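Long-range contacts in N-acetylmuramoyl-L-alanine amidase (Clostridium intestinale URNW, PDB 6SRT), which probably cleaves the amide bond between N-acetylmuramic acid and L-alanine in bacterial peptidoglycan, as a zinc-dependent endolysin of the amidase 2 family: residues 41-46 against 138-143; 128-133 against 164-169. One frame throughout, in Å; residues are numbered along the deposited sequence.

Contact 1: 41-46 against 138-143; sequences PNMIVY and ITDLKR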
loop_
_atom_site.group_PDB
_atom_site.type_symbol
_atom_site.label_atom_id
_atom_site.label_comp_id
_atom_site.label_asym_id
_atom_site.label_seq_id
_atom_site.Cartn_x
_atom_site.Cartn_y
_atom_site.Cartn_z
ATOM N N PRO A 41 1.657 -11.213 -7.870
ATOM C CA PRO A 41 1.539 -10.986 -6.443
ATOM C C PRO A 41 1.043 -12.184 -5.657
ATOM O O PRO A 41 0.075 -12.840 -6.069
ATOM C CB PRO A 41 0.559 -9.811 -6.369
ATOM C CG PRO A 41 -0.234 -9.912 -7.654
ATOM C CD PRO A 41 0.759 -10.392 -8.673
ATOM N N ASN A 42 1.701 -12.440 -4.542
ATOM C CA ASN A 42 1.277 -13.455 -3.575
ATOM C C ASN A 42 1.376 -12.935 -2.152
ATOM O O ASN A 42 1.300 -13.735 -1.198
ATOM C CB ASN A 42 1.946 -14.775 -3.802
ATOM C CG ASN A 42 3.442 -14.711 -3.545
ATOM O OD1 ASN A 42 3.978 -13.738 -3.035
ATOM N ND2 ASN A 42 4.142 -15.790 -3.898
ATOM N N MET A 43 1.512 -11.618 -1.973
ATOM C CA MET A 43 1.796 -10.955 -0.666
ATOM C C MET A 43 1.158 -9.575 -0.749
ATOM O O MET A 43 1.079 -8.979 -1.838
ATOM C CB MET A 43 3.307 -10.872 -0.431
ATOM C CG MET A 43 3.676 -10.388 0.914
ATOM S SD MET A 43 5.470 -10.072 0.936
ATOM C CE MET A 43 6.024 -11.774 0.983
ATOM N N ILE A 44 0.707 -9.066 0.415
ATOM C CA ILE A 44 0.382 -7.659 0.603
ATOM C C ILE A 44 1.302 -7.135 1.717
ATOM O O ILE A 44 1.429 -7.778 2.742
ATOM C CB ILE A 44 -1.087 -7.468 0.991
ATOM C CG1 ILE A 44 -2.009 -7.870 -0.121
ATOM C CG2 ILE A 44 -1.361 -6.060 1.486
ATOM C CD1 ILE A 44 -3.407 -8.068 0.300
ATOM N N VAL A 45 1.934 -6.012 1.441
ATOM C CA VAL A 45 2.861 -5.337 2.383
ATOM C C VAL A 45 2.294 -3.963 2.751
ATOM O O VAL A 45 1.971 -3.142 1.855
ATOM C CB VAL A 45 4.277 -5.187 1.825
ATOM C CG1 VAL A 45 5.177 -4.467 2.809
ATOM C CG2 VAL A 45 4.883 -6.524 1.463
ATOM N N TYR A 46 2.176 -3.727 4.072
ATOM C CA TYR A 46 1.646 -2.468 4.601
ATOM C C TYR A 46 2.775 -1.503 4.970
ATOM O O TYR A 46 3.785 -1.880 5.569
ATOM C CB TYR A 46 0.789 -2.703 5.851
ATOM C CG TYR A 46 -0.414 -3.584 5.597
ATOM C CD1 TYR A 46 -1.514 -3.060 4.981
ATOM C CD2 TYR A 46 -0.462 -4.909 5.945
ATOM C CE1 TYR A 46 -2.637 -3.811 4.667
ATOM C CE2 TYR A 46 -1.571 -5.658 5.713
ATOM C CZ TYR A 46 -2.654 -5.137 5.035
ATOM O OH TYR A 46 -3.686 -6.005 4.761
ATOM N N ILE A 138 -4.651 -14.228 -2.361
ATOM C CA ILE A 138 -3.545 -13.892 -1.442
ATOM C C ILE A 138 -4.004 -14.143 -0.019
ATOM O O ILE A 138 -5.080 -13.672 0.395
ATOM C CB ILE A 138 -3.113 -12.415 -1.642
ATOM C CG1 ILE A 138 -2.518 -12.252 -3.053
ATOM C CG2 ILE A 138 -2.095 -12.026 -0.589
ATOM C CD1 ILE A 138 -2.244 -10.804 -3.429
ATOM N N THR A 139 -3.139 -14.845 0.737
ATOM C CA THR A 139 -3.302 -15.086 2.188
ATOM C C THR A 139 -2.155 -14.501 3.036
ATOM O O THR A 139 -2.294 -14.463 4.247
ATOM C CB THR A 139 -3.470 -16.589 2.419
ATOM O OG1 THR A 139 -2.299 -17.231 1.908
ATOM C CG2 THR A 139 -4.740 -17.114 1.798
ATOM N N ASP A 140 -1.078 -14.048 2.419
ATOM C CA ASP A 140 0.124 -13.619 3.096
ATOM C C ASP A 140 0.150 -12.094 3.266
ATOM O O ASP A 140 0.312 -11.381 2.258
ATOM C CB ASP A 140 1.336 -14.056 2.317
ATOM C CG ASP A 140 2.643 -13.857 3.008
ATOM O OD1 ASP A 140 2.655 -13.428 4.165
ATOM O OD2 ASP A 140 3.691 -14.169 2.398
ATOM N N LEU A 141 -0.087 -11.642 4.475
ATOM C CA LEU A 141 -0.066 -10.239 4.881
ATOM C C LEU A 141 1.178 -9.968 5.670
ATOM O O LEU A 141 1.485 -10.714 6.624
ATOM C CB LEU A 141 -1.292 -9.847 5.712
ATOM C CG LEU A 141 -2.653 -10.139 5.119
ATOM C CD1 LEU A 141 -3.786 -9.574 5.942
ATOM C CD2 LEU A 141 -2.840 -9.740 3.702
ATOM N N LYS A 142 1.864 -8.894 5.319
ATOM C CA LYS A 142 3.117 -8.543 5.983
ATOM C C LYS A 142 3.253 -7.055 6.210
ATOM O O LYS A 142 2.720 -6.243 5.448
ATOM C CB LYS A 142 4.355 -8.987 5.183
ATOM C CG LYS A 142 4.514 -10.499 5.021
ATOM C CD LYS A 142 5.104 -11.076 6.295
ATOM C CE LYS A 142 4.875 -12.551 6.638
ATOM N NZ LYS A 142 5.082 -13.295 5.419
ATOM N N ARG A 143 3.942 -6.670 7.256
ATOM C CA ARG A 143 4.372 -5.295 7.450
ATOM C C ARG A 143 5.670 -5.068 6.658
ATOM O O ARG A 143 6.471 -6.025 6.489
ATOM C CB ARG A 143 4.685 -5.056 8.916
ATOM C CG ARG A 143 3.457 -5.244 9.797
ATOM C CD ARG A 143 3.763 -5.209 11.245
ATOM N NE ARG A 143 4.520 -6.385 11.543
ATOM C CZ ARG A 143 4.946 -6.701 12.765
ATOM N NH1 ARG A 143 4.579 -5.984 13.814
ATOM N NH2 ARG A 143 5.762 -7.734 12.890
HETATM O O HOH W 1 -0.605 -15.572 -0.383
HETATM O O HOH W 2 3.622 -15.001 -0.060
#
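With chi1 of Ile44 at -66° and of Leu141 at -54°, CG1 of the one and CG of the other both lie opposite their carbonyl carbons, and the two side chains run side by side until Ile44 CD1 meets Leu141 CD2 at 3.8 Å. Beyond them the Tyr46 ring brings its edge to Leu141 CB, while its hydroxyl has its probable partner in Ser129, outside these strands. Ile138 fills the other end, its CG2 against Ile44 CG1 and its CD1 near Pro41 CB. Three backbone bonds zip the strands: Ile44 N to Asp140 O (3.0 Å), Lys142 N to Ile44 O (2.8 Å) and Tyr46 N to Lys142 O (2.9 Å). On the face of Met43 and Val45, Lys142 doubles back to set NZ 2.7 Å from Asp140 OD1, a salt bridge on the syn lone pair. Where the strands part, one water bridges Asn42 O and Thr139 N. Strand 103-108 flanks 43-48 on its other side, and helices 119-136 and 159-165 cover the Ile44, Tyr46 and Leu141 face. This is a parallel pair at the sheet margin, with 140-143 as one of the two edge strands of the mixed sheet in the amidase 2 (PGRP-like) fold.

Contact 2: 128-133 against 164-169; sequences LSRYLM and AKLNVK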
loop_
_atom_site.group_PDB
_atom_site.type_symbol
_atom_site.label_atom_id
_atom_site.label_comp_id
_atom_site.label_asym_id
_atom_site.label_seq_id
_atom_site.Cartn_x
_atom_site.Cartn_y
_atom_site.Cartn_z
ATOM N N LEU A 128 -10.035 -2.844 1.114
ATOM C CA LEU A 128 -9.084 -2.965 0.018
ATOM C C LEU A 128 -8.308 -4.282 0.156
ATOM O O LEU A 128 -8.082 -4.977 -0.871
ATOM C CB LEU A 128 -8.085 -1.803 0.095
ATOM C CG LEU A 128 -6.964 -1.837 -0.945
ATOM C CD1 LEU A 128 -7.473 -1.737 -2.357
ATOM C CD2 LEU A 128 -5.965 -0.706 -0.668
ATOM N N SER A 129 -7.885 -4.627 1.359
ATOM C CA SER A 129 -7.149 -5.899 1.518
ATOM C C SER A 129 -8.035 -7.094 1.106
ATOM O O SER A 129 -7.531 -7.966 0.390
ATOM C CB SER A 129 -6.650 -6.049 2.930
ATOM O OG SER A 129 -5.773 -4.997 3.318
ATOM N N ARG A 130 -9.265 -7.132 1.559
ATOM C CA ARG A 130 -10.124 -8.260 1.209
ATOM C C ARG A 130 -10.340 -8.325 -0.307
ATOM O O ARG A 130 -10.345 -9.393 -0.924
ATOM C CB ARG A 130 -11.418 -8.209 1.993
ATOM C CG ARG A 130 -12.473 -9.256 1.604
ATOM C CD ARG A 130 -11.947 -10.661 1.575
ATOM N NE ARG A 130 -11.335 -11.115 2.839
ATOM C CZ ARG A 130 -10.497 -12.132 2.956
ATOM N NH1 ARG A 130 -10.122 -12.820 1.857
ATOM N NH2 ARG A 130 -10.046 -12.519 4.135
ATOM N N TYR A 131 -10.522 -7.172 -0.938
ATOM C CA TYR A 131 -10.641 -7.110 -2.400
ATOM C C TYR A 131 -9.435 -7.773 -3.090
ATOM O O TYR A 131 -9.604 -8.631 -3.986
ATOM C CB TYR A 131 -10.820 -5.662 -2.866
ATOM C CG TYR A 131 -10.461 -5.436 -4.322
ATOM C CD1 TYR A 131 -11.246 -5.839 -5.392
ATOM C CD2 TYR A 131 -9.316 -4.688 -4.611
ATOM C CE1 TYR A 131 -10.826 -5.624 -6.723
ATOM C CE2 TYR A 131 -8.888 -4.465 -5.871
ATOM C CZ TYR A 131 -9.661 -4.882 -6.916
ATOM O OH TYR A 131 -9.208 -4.633 -8.185
ATOM N N LEU A 132 -8.227 -7.394 -2.684
ATOM C CA LEU A 132 -7.021 -7.968 -3.282
ATOM C C LEU A 132 -6.858 -9.433 -2.953
ATOM O O LEU A 132 -6.420 -10.208 -3.809
ATOM C CB LEU A 132 -5.795 -7.167 -2.837
ATOM C CG LEU A 132 -5.734 -5.708 -3.303
ATOM C CD1 LEU A 132 -4.595 -4.989 -2.596
ATOM C CD2 LEU A 132 -5.591 -5.590 -4.808
ATOM N N MET A 133 -7.166 -9.768 -1.703
ATOM C CA MET A 133 -7.005 -11.180 -1.291
ATOM C C MET A 133 -7.907 -12.100 -2.110
ATOM O O MET A 133 -7.479 -13.169 -2.566
ATOM C CB MET A 133 -7.308 -11.305 0.187
ATOM C CG MET A 133 -6.263 -10.666 1.085
ATOM S SD MET A 133 -6.771 -10.420 2.755
ATOM C CE MET A 133 -6.588 -12.088 3.388
ATOM N N ALA A 164 -6.899 -10.118 12.186
ATOM C CA ALA A 164 -8.059 -10.701 12.883
ATOM C C ALA A 164 -9.351 -10.432 12.105
ATOM O O ALA A 164 -10.136 -11.396 11.881
ATOM C CB ALA A 164 -8.143 -10.207 14.301
ATOM N N LYS A 165 -9.573 -9.194 11.644
ATOM C CA LYS A 165 -10.772 -8.867 10.883
ATOM C C LYS A 165 -10.807 -9.620 9.558
ATOM O O LYS A 165 -11.907 -9.935 9.106
ATOM C CB LYS A 165 -10.837 -7.375 10.659
ATOM C CG LYS A 165 -11.197 -6.618 11.934
ATOM C CD LYS A 165 -11.245 -5.136 11.851
ATOM C CE LYS A 165 -12.086 -4.567 12.988
ATOM N NZ LYS A 165 -12.070 -3.085 13.012
ATOM N N LEU A 166 -9.661 -9.855 8.961
ATOM C CA LEU A 166 -9.589 -10.591 7.678
ATOM C C LEU A 166 -9.521 -12.095 7.862
ATOM O O LEU A 166 -9.455 -12.812 6.857
ATOM C CB LEU A 166 -8.392 -10.061 6.918
ATOM C CG LEU A 166 -8.505 -8.631 6.448
ATOM C CD1 LEU A 166 -7.159 -8.073 5.982
ATOM C CD2 LEU A 166 -9.523 -8.466 5.319
ATOM N N ASN A 167 -9.506 -12.583 9.090
ATOM C CA ASN A 167 -9.462 -14.032 9.380
ATOM C C ASN A 167 -8.177 -14.627 8.813
ATOM O O ASN A 167 -8.236 -15.732 8.208
ATOM C CB ASN A 167 -10.706 -14.759 8.869
ATOM C CG ASN A 167 -10.778 -16.194 9.373
ATOM O OD1 ASN A 167 -10.322 -16.494 10.485
ATOM N ND2 ASN A 167 -11.360 -17.056 8.585
ATOM N N VAL A 168 -7.049 -13.983 9.048
ATOM C CA VAL A 168 -5.721 -14.498 8.645
ATOM C C VAL A 168 -4.940 -14.817 9.908
ATOM O O VAL A 168 -4.851 -13.959 10.763
ATOM C CB VAL A 168 -4.968 -13.337 7.952
ATOM C CG1 VAL A 168 -3.506 -13.638 7.798
ATOM C CG2 VAL A 168 -5.579 -13.097 6.652
ATOM N N LYS A 169 -4.298 -15.969 9.958
ATOM C CA LYS A 169 -3.589 -16.412 11.183
ATOM C C LYS A 169 -2.096 -16.130 11.090
ATOM O O LYS A 169 -1.372 -16.142 12.102
ATOM C CB LYS A 169 -3.742 -17.921 11.346
ATOM C CG LYS A 169 -5.148 -18.464 11.478
ATOM C CD LYS A 169 -5.642 -18.626 12.899
ATOM C CE LYS A 169 -6.813 -19.578 12.996
ATOM N NZ LYS A 169 -7.888 -19.223 12.032
ATOM O OXT LYS A 169 -1.584 -15.942 10.039
HETATM O O HOH W 3 -8.790 -15.080 5.367
#
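Leu166 pushes its two methyls against helix 119-136, and here the packing is close: CD1 sits 3.7 Å from Ser129 CB and 4.0 Å from Met133 SD, while CD2 lies 3.8 Å from Arg130 CB. It thus touches residues i, i+1 and i+4 along the helix. Met133 bends at its last torsion (chi3 78°), which carries CE away from the line of its chain to 3.6 Å from Val168 CG2. The Leu141 side chain of strand 140-143 touches Met133 and Val168 and joins this apolar cluster from the sheet. The chain can turn into it because helix 159-165 ends in a Schellman motif: Asn167 takes a positive phi of 62°, and Val168 heads back toward Met133. The polar side is met by Arg130 and a single bridging water rather than by packed methyls. Arg130 folds its chain at chi2 and chi3 and slides past Leu166 in the opposite direction, leaving Leu166 O at the guanidinium edge near its plane, 2.8 Å from Arg130 NH2. Met133 SD lies over one face of that group, toward its rim. The water accepts from Arg130 NH2 and donates to Asn167 O, and Arg130 NH1 is hydrogen-bonded to Asn134, one turn further.

In the fold
Contacts 1 and 2 have centres 10 Å apart and meet: Tyr46 OH lies 2.7 Å from Ser129 OG in a probable hydrogen bond, and Leu141 CD1 packs 3.7 Å from Leu166 CD1. Ile138 N, 3.0 Å from Met133 O, probably bonds too, tying segment 138-143 to the preceding helix. Contact 2 lies in the helical layer covering the Ile44, Tyr46 and Leu141 face of the sheet. The zinc site, His47, His144 and Cys152, lies just beyond the C-terminal ends of contact 1: His47 and His144 directly follow its two segments, and the Val45 side chain is about 6 Å from the zinc. It is about 4 Å from the His47 side chain, against about 11 Å for that of Ser129.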